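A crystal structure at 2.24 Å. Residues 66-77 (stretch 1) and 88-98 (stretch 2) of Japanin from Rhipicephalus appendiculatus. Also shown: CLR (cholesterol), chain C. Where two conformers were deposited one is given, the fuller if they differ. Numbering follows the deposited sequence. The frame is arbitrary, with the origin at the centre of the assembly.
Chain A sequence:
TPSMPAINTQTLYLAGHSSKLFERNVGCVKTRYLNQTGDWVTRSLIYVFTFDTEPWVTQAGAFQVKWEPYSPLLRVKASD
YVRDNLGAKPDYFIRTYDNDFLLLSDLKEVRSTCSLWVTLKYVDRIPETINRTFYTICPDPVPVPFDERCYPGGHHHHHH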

# COMPACT_ATOMS: atom_id res chain seq x y z
N LYS A 66 -4.70 -8.44 9.32
CA LYS A 66 -5.90 -8.70 10.10
C LYS A 66 -6.61 -7.37 10.35
O LYS A 66 -5.98 -6.42 10.79
CB LYS A 66 -5.54 -9.34 11.46
CG LYS A 66 -6.73 -9.86 12.24
CD LYS A 66 -6.38 -10.36 13.62
CE LYS A 66 -5.99 -9.25 14.58
NZ LYS A 66 -6.01 -9.70 16.00
N TRP A 67 -7.94 -7.33 10.14
CA TRP A 67 -8.76 -6.18 10.49
C TRP A 67 -10.04 -6.61 11.20
O TRP A 67 -10.89 -7.25 10.59
CB TRP A 67 -9.09 -5.32 9.29
CG TRP A 67 -9.92 -4.12 9.62
CD1 TRP A 67 -9.57 -3.07 10.43
CD2 TRP A 67 -11.24 -3.84 9.15
NE1 TRP A 67 -10.59 -2.15 10.47
CE2 TRP A 67 -11.62 -2.58 9.67
CE3 TRP A 67 -12.20 -4.59 8.45
CZ2 TRP A 67 -12.86 -2.02 9.42
CZ3 TRP A 67 -13.46 -4.05 8.24
CH2 TRP A 67 -13.77 -2.77 8.71
N GLU A 68 -10.17 -6.28 12.49
CA GLU A 68 -11.40 -6.52 13.26
C GLU A 68 -12.41 -5.42 12.81
O GLU A 68 -12.00 -4.27 12.67
CB GLU A 68 -11.16 -6.37 14.77
CG GLU A 68 -10.17 -7.35 15.37
CD GLU A 68 -10.79 -8.64 15.87
OE1 GLU A 68 -11.64 -9.21 15.14
OE2 GLU A 68 -10.45 -9.05 17.00
N PRO A 69 -13.70 -5.75 12.62
CA PRO A 69 -14.69 -4.73 12.18
C PRO A 69 -14.72 -3.47 13.04
O PRO A 69 -14.65 -3.52 14.28
CB PRO A 69 -16.01 -5.48 12.19
CG PRO A 69 -15.62 -6.90 11.90
CD PRO A 69 -14.30 -7.10 12.60
N TYR A 70 -14.68 -2.32 12.34
CA TYR A 70 -14.65 -0.98 12.92
C TYR A 70 -13.40 -0.69 13.71
O TYR A 70 -13.37 0.28 14.46
CB TYR A 70 -15.91 -0.69 13.73
CG TYR A 70 -17.14 -0.75 12.86
CD1 TYR A 70 -17.46 0.30 12.01
CD2 TYR A 70 -18.04 -1.81 12.95
CE1 TYR A 70 -18.60 0.27 11.21
CE2 TYR A 70 -19.19 -1.86 12.16
CZ TYR A 70 -19.46 -0.82 11.28
OH TYR A 70 -20.58 -0.81 10.47
N SER A 71 -12.31 -1.46 13.52
CA SER A 71 -11.09 -1.13 14.26
C SER A 71 -10.37 0.01 13.54
O SER A 71 -10.41 0.08 12.32
CB SER A 71 -10.16 -2.32 14.38
OG SER A 71 -8.99 -1.94 15.08
N PRO A 72 -9.70 0.88 14.29
CA PRO A 72 -8.92 1.94 13.66
C PRO A 72 -7.54 1.43 13.32
O PRO A 72 -6.78 2.17 12.73
CB PRO A 72 -8.91 3.07 14.71
CG PRO A 72 -9.18 2.43 15.98
CD PRO A 72 -9.92 1.15 15.72
N LEU A 73 -7.20 0.18 13.69
CA LEU A 73 -5.91 -0.41 13.41
C LEU A 73 -5.96 -1.53 12.40
O LEU A 73 -6.82 -2.42 12.48
CB LEU A 73 -5.32 -0.98 14.69
CG LEU A 73 -5.14 -0.01 15.83
CD1 LEU A 73 -4.40 -0.68 16.96
CD2 LEU A 73 -4.39 1.23 15.40
N LEU A 74 -5.00 -1.54 11.50
CA LEU A 74 -4.74 -2.65 10.60
C LEU A 74 -3.53 -3.39 11.22
O LEU A 74 -2.48 -2.78 11.43
CB LEU A 74 -4.38 -2.16 9.20
CG LEU A 74 -4.13 -3.21 8.14
CD1 LEU A 74 -5.38 -4.05 7.90
CD2 LEU A 74 -3.69 -2.58 6.88
N ARG A 75 -3.67 -4.69 11.47
CA ARG A 75 -2.56 -5.51 12.02
C ARG A 75 -1.78 -6.10 10.84
O ARG A 75 -2.39 -6.63 9.94
CB ARG A 75 -3.10 -6.63 12.94
CG ARG A 75 -3.16 -6.27 14.42
CD ARG A 75 -4.12 -5.15 14.75
NE ARG A 75 -3.77 -4.53 16.04
CZ ARG A 75 -4.53 -4.47 17.13
NH1 ARG A 75 -5.74 -5.02 17.15
NH2 ARG A 75 -4.08 -3.87 18.23
N VAL A 76 -0.45 -6.01 10.85
CA VAL A 76 0.38 -6.51 9.75
C VAL A 76 1.44 -7.47 10.30
O VAL A 76 2.11 -7.10 11.24
CB VAL A 76 1.03 -5.33 8.94
CG1 VAL A 76 2.01 -5.83 7.88
CG2 VAL A 76 -0.05 -4.43 8.32
N LYS A 77 1.52 -8.71 9.78
CA LYS A 77 2.58 -9.68 10.13
C LYS A 77 3.36 -9.87 8.83
O LYS A 77 2.97 -10.64 7.95
CB LYS A 77 2.04 -11.02 10.66
CG LYS A 77 1.49 -10.93 12.06
CD LYS A 77 1.20 -12.29 12.74
CE LYS A 77 0.46 -13.29 11.90
NZ LYS A 77 0.06 -14.50 12.67
N ALA A 88 8.24 -2.40 7.00
CA ALA A 88 6.86 -2.69 7.43
C ALA A 88 6.76 -2.76 8.97
O ALA A 88 7.60 -3.38 9.63
CB ALA A 88 6.36 -3.98 6.82
N LYS A 89 5.71 -2.11 9.53
CA LYS A 89 5.42 -2.06 10.96
C LYS A 89 4.37 -3.12 11.32
O LYS A 89 3.67 -3.60 10.41
CB LYS A 89 4.88 -0.68 11.33
CG LYS A 89 5.76 0.49 10.92
CD LYS A 89 7.12 0.46 11.58
CE LYS A 89 7.90 1.73 11.35
NZ LYS A 89 9.15 1.48 10.58
N PRO A 90 4.23 -3.46 12.62
CA PRO A 90 3.20 -4.43 13.00
C PRO A 90 1.77 -3.89 13.02
O PRO A 90 0.84 -4.68 13.01
CB PRO A 90 3.66 -4.95 14.37
CG PRO A 90 4.67 -4.04 14.85
CD PRO A 90 5.13 -3.14 13.75
N ASP A 91 1.59 -2.56 13.00
CA ASP A 91 0.26 -1.95 13.00
C ASP A 91 0.27 -0.63 12.26
O ASP A 91 1.25 0.08 12.29
CB ASP A 91 -0.24 -1.64 14.43
CG ASP A 91 -0.25 -2.80 15.39
OD1 ASP A 91 -1.24 -3.57 15.38
OD2 ASP A 91 0.69 -2.91 16.20
N TYR A 92 -0.86 -0.30 11.66
CA TYR A 92 -1.07 0.97 10.98
C TYR A 92 -2.40 1.53 11.40
O TYR A 92 -3.33 0.79 11.65
CB TYR A 92 -1.07 0.78 9.46
CG TYR A 92 0.30 0.53 8.92
CD1 TYR A 92 1.19 1.57 8.70
CD2 TYR A 92 0.76 -0.77 8.71
CE1 TYR A 92 2.48 1.34 8.26
CE2 TYR A 92 2.07 -1.02 8.30
CZ TYR A 92 2.92 0.04 8.07
OH TYR A 92 4.19 -0.21 7.67
N PHE A 93 -2.48 2.86 11.43
CA PHE A 93 -3.71 3.55 11.74
C PHE A 93 -4.48 3.72 10.42
O PHE A 93 -3.89 4.15 9.43
CB PHE A 93 -3.35 4.90 12.35
CG PHE A 93 -4.50 5.82 12.64
CD1 PHE A 93 -5.72 5.32 13.05
CD2 PHE A 93 -4.35 7.18 12.58
CE1 PHE A 93 -6.77 6.17 13.35
CE2 PHE A 93 -5.41 8.03 12.87
CZ PHE A 93 -6.61 7.51 13.25
N ILE A 94 -5.75 3.34 10.41
CA ILE A 94 -6.62 3.48 9.23
C ILE A 94 -7.27 4.86 9.33
O ILE A 94 -8.12 5.09 10.20
CB ILE A 94 -7.70 2.36 9.17
CG1 ILE A 94 -7.01 0.98 9.08
CG2 ILE A 94 -8.63 2.60 7.95
CD1 ILE A 94 -7.89 -0.19 9.52
N ARG A 95 -6.89 5.77 8.43
CA ARG A 95 -7.43 7.12 8.46
C ARG A 95 -8.81 7.07 7.88
O ARG A 95 -9.77 7.46 8.53
CB ARG A 95 -6.54 8.12 7.69
CG ARG A 95 -5.12 8.16 8.14
CD ARG A 95 -4.98 8.30 9.62
NE ARG A 95 -5.40 9.61 10.13
CZ ARG A 95 -4.59 10.62 10.43
NH1 ARG A 95 -3.29 10.54 10.22
NH2 ARG A 95 -5.10 11.75 10.92
N THR A 96 -8.90 6.56 6.67
CA THR A 96 -10.17 6.36 6.02
C THR A 96 -10.05 5.35 4.88
O THR A 96 -8.95 4.94 4.49
CB THR A 96 -10.80 7.71 5.57
OG1 THR A 96 -12.12 7.43 5.13
CG2 THR A 96 -10.02 8.39 4.48
N TYR A 97 -11.18 4.92 4.40
CA TYR A 97 -11.24 3.96 3.32
C TYR A 97 -12.59 3.99 2.66
O TYR A 97 -13.54 4.54 3.20
CB TYR A 97 -10.89 2.52 3.82
CG TYR A 97 -11.96 1.82 4.64
CD1 TYR A 97 -12.97 1.10 4.03
CD2 TYR A 97 -11.98 1.91 6.03
CE1 TYR A 97 -13.96 0.48 4.77
CE2 TYR A 97 -12.95 1.26 6.78
CZ TYR A 97 -13.96 0.58 6.14
OH TYR A 97 -14.95 -0.09 6.83
N ASP A 98 -12.67 3.39 1.52
CA ASP A 98 -13.88 3.15 0.74
C ASP A 98 -13.63 1.81 -0.01
O ASP A 98 -12.63 1.14 0.26
CB ASP A 98 -14.14 4.32 -0.22
CG ASP A 98 -15.59 4.50 -0.67
OD1 ASP A 98 -16.34 3.49 -0.70
OD2 ASP A 98 -15.96 5.63 -1.01
C1 CLR C . 7.73 1.31 -0.95
C2 CLR C . 8.75 2.22 -1.64
C3 CLR C . 8.26 3.65 -1.70
C4 CLR C . 7.94 4.16 -0.31
C5 CLR C . 7.01 3.24 0.46
C6 CLR C . 5.94 3.73 1.07
C7 CLR C . 4.94 2.92 1.84
C8 CLR C . 5.47 1.54 2.21
C9 CLR C . 6.17 0.91 0.98
C10 CLR C . 7.38 1.75 0.48
C11 CLR C . 6.51 -0.57 1.22
C12 CLR C . 5.34 -1.40 1.74
C13 CLR C . 4.72 -0.81 3.02
C14 CLR C . 4.33 0.65 2.68
C15 CLR C . 3.47 1.08 3.88
C16 CLR C . 2.66 -0.18 4.18
C17 CLR C . 3.32 -1.34 3.41
C18 CLR C . 5.71 -0.90 4.20
C19 CLR C . 8.63 1.58 1.37
C20 CLR C . 3.20 -2.69 4.15
C21 CLR C . 3.84 -3.86 3.39
C22 CLR C . 1.74 -3.00 4.50
C23 CLR C . 0.70 -2.83 3.36
C24 CLR C . -0.69 -3.18 3.81
C25 CLR C . -1.88 -2.88 2.93
C26 CLR C . -1.72 -2.17 1.61
C27 CLR C . -2.98 -3.91 2.92
O1 CLR C . 9.31 4.47 -2.24

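The two stretches pair as antiparallel strands, with Leu73 opposite Phe93, Leu74 opposite Tyr92 and Arg75 opposite Asp91, and four backbone hydrogen bonds mark the register. Walking along stretch 2, Ala88 lies beside the cholesterol, its CA 3.9 Å from C18 of the sterol. Lys89 N then donates to Tyr92 OH (3.1 Å), tying the approach to the strand. Pro90 has no amide hydrogen to give, but its carbonyl O accepts from Val76 N at 2.8 Å.

Asp91 is a non-hydrogen-bonded partner of Arg75, a site where strands come close: the CA atoms are 4.6 Å apart. Their side chains share a face, and Arg75 NE meets Asp91 OD1 at 2.8 Å in a salt bridge, the carboxylate oxygen lying near the guanidinium plane.

Tyr92 bonds twice with Leu74, N to O at 3.0 Å and O to N at 2.9 Å. On the opposite face from the salt bridge, its ring edge receives Val76 CG2, 3.8 Å from CD2. Phe93 returns to the Arg75 face, its CE1 4.0 Å from Pro72 CB.

Ile94 N closes the ladder on Pro72 O (2.8 Å, nearly linear), while its CD1 reaches Trp67 CD1 at 3.5 Å. Trp67 NE1 is held by Ser71 O (2.9 Å). Finally, Tyr97 meets the indole obliquely, its OH 3.5 Å from Trp67 CH2.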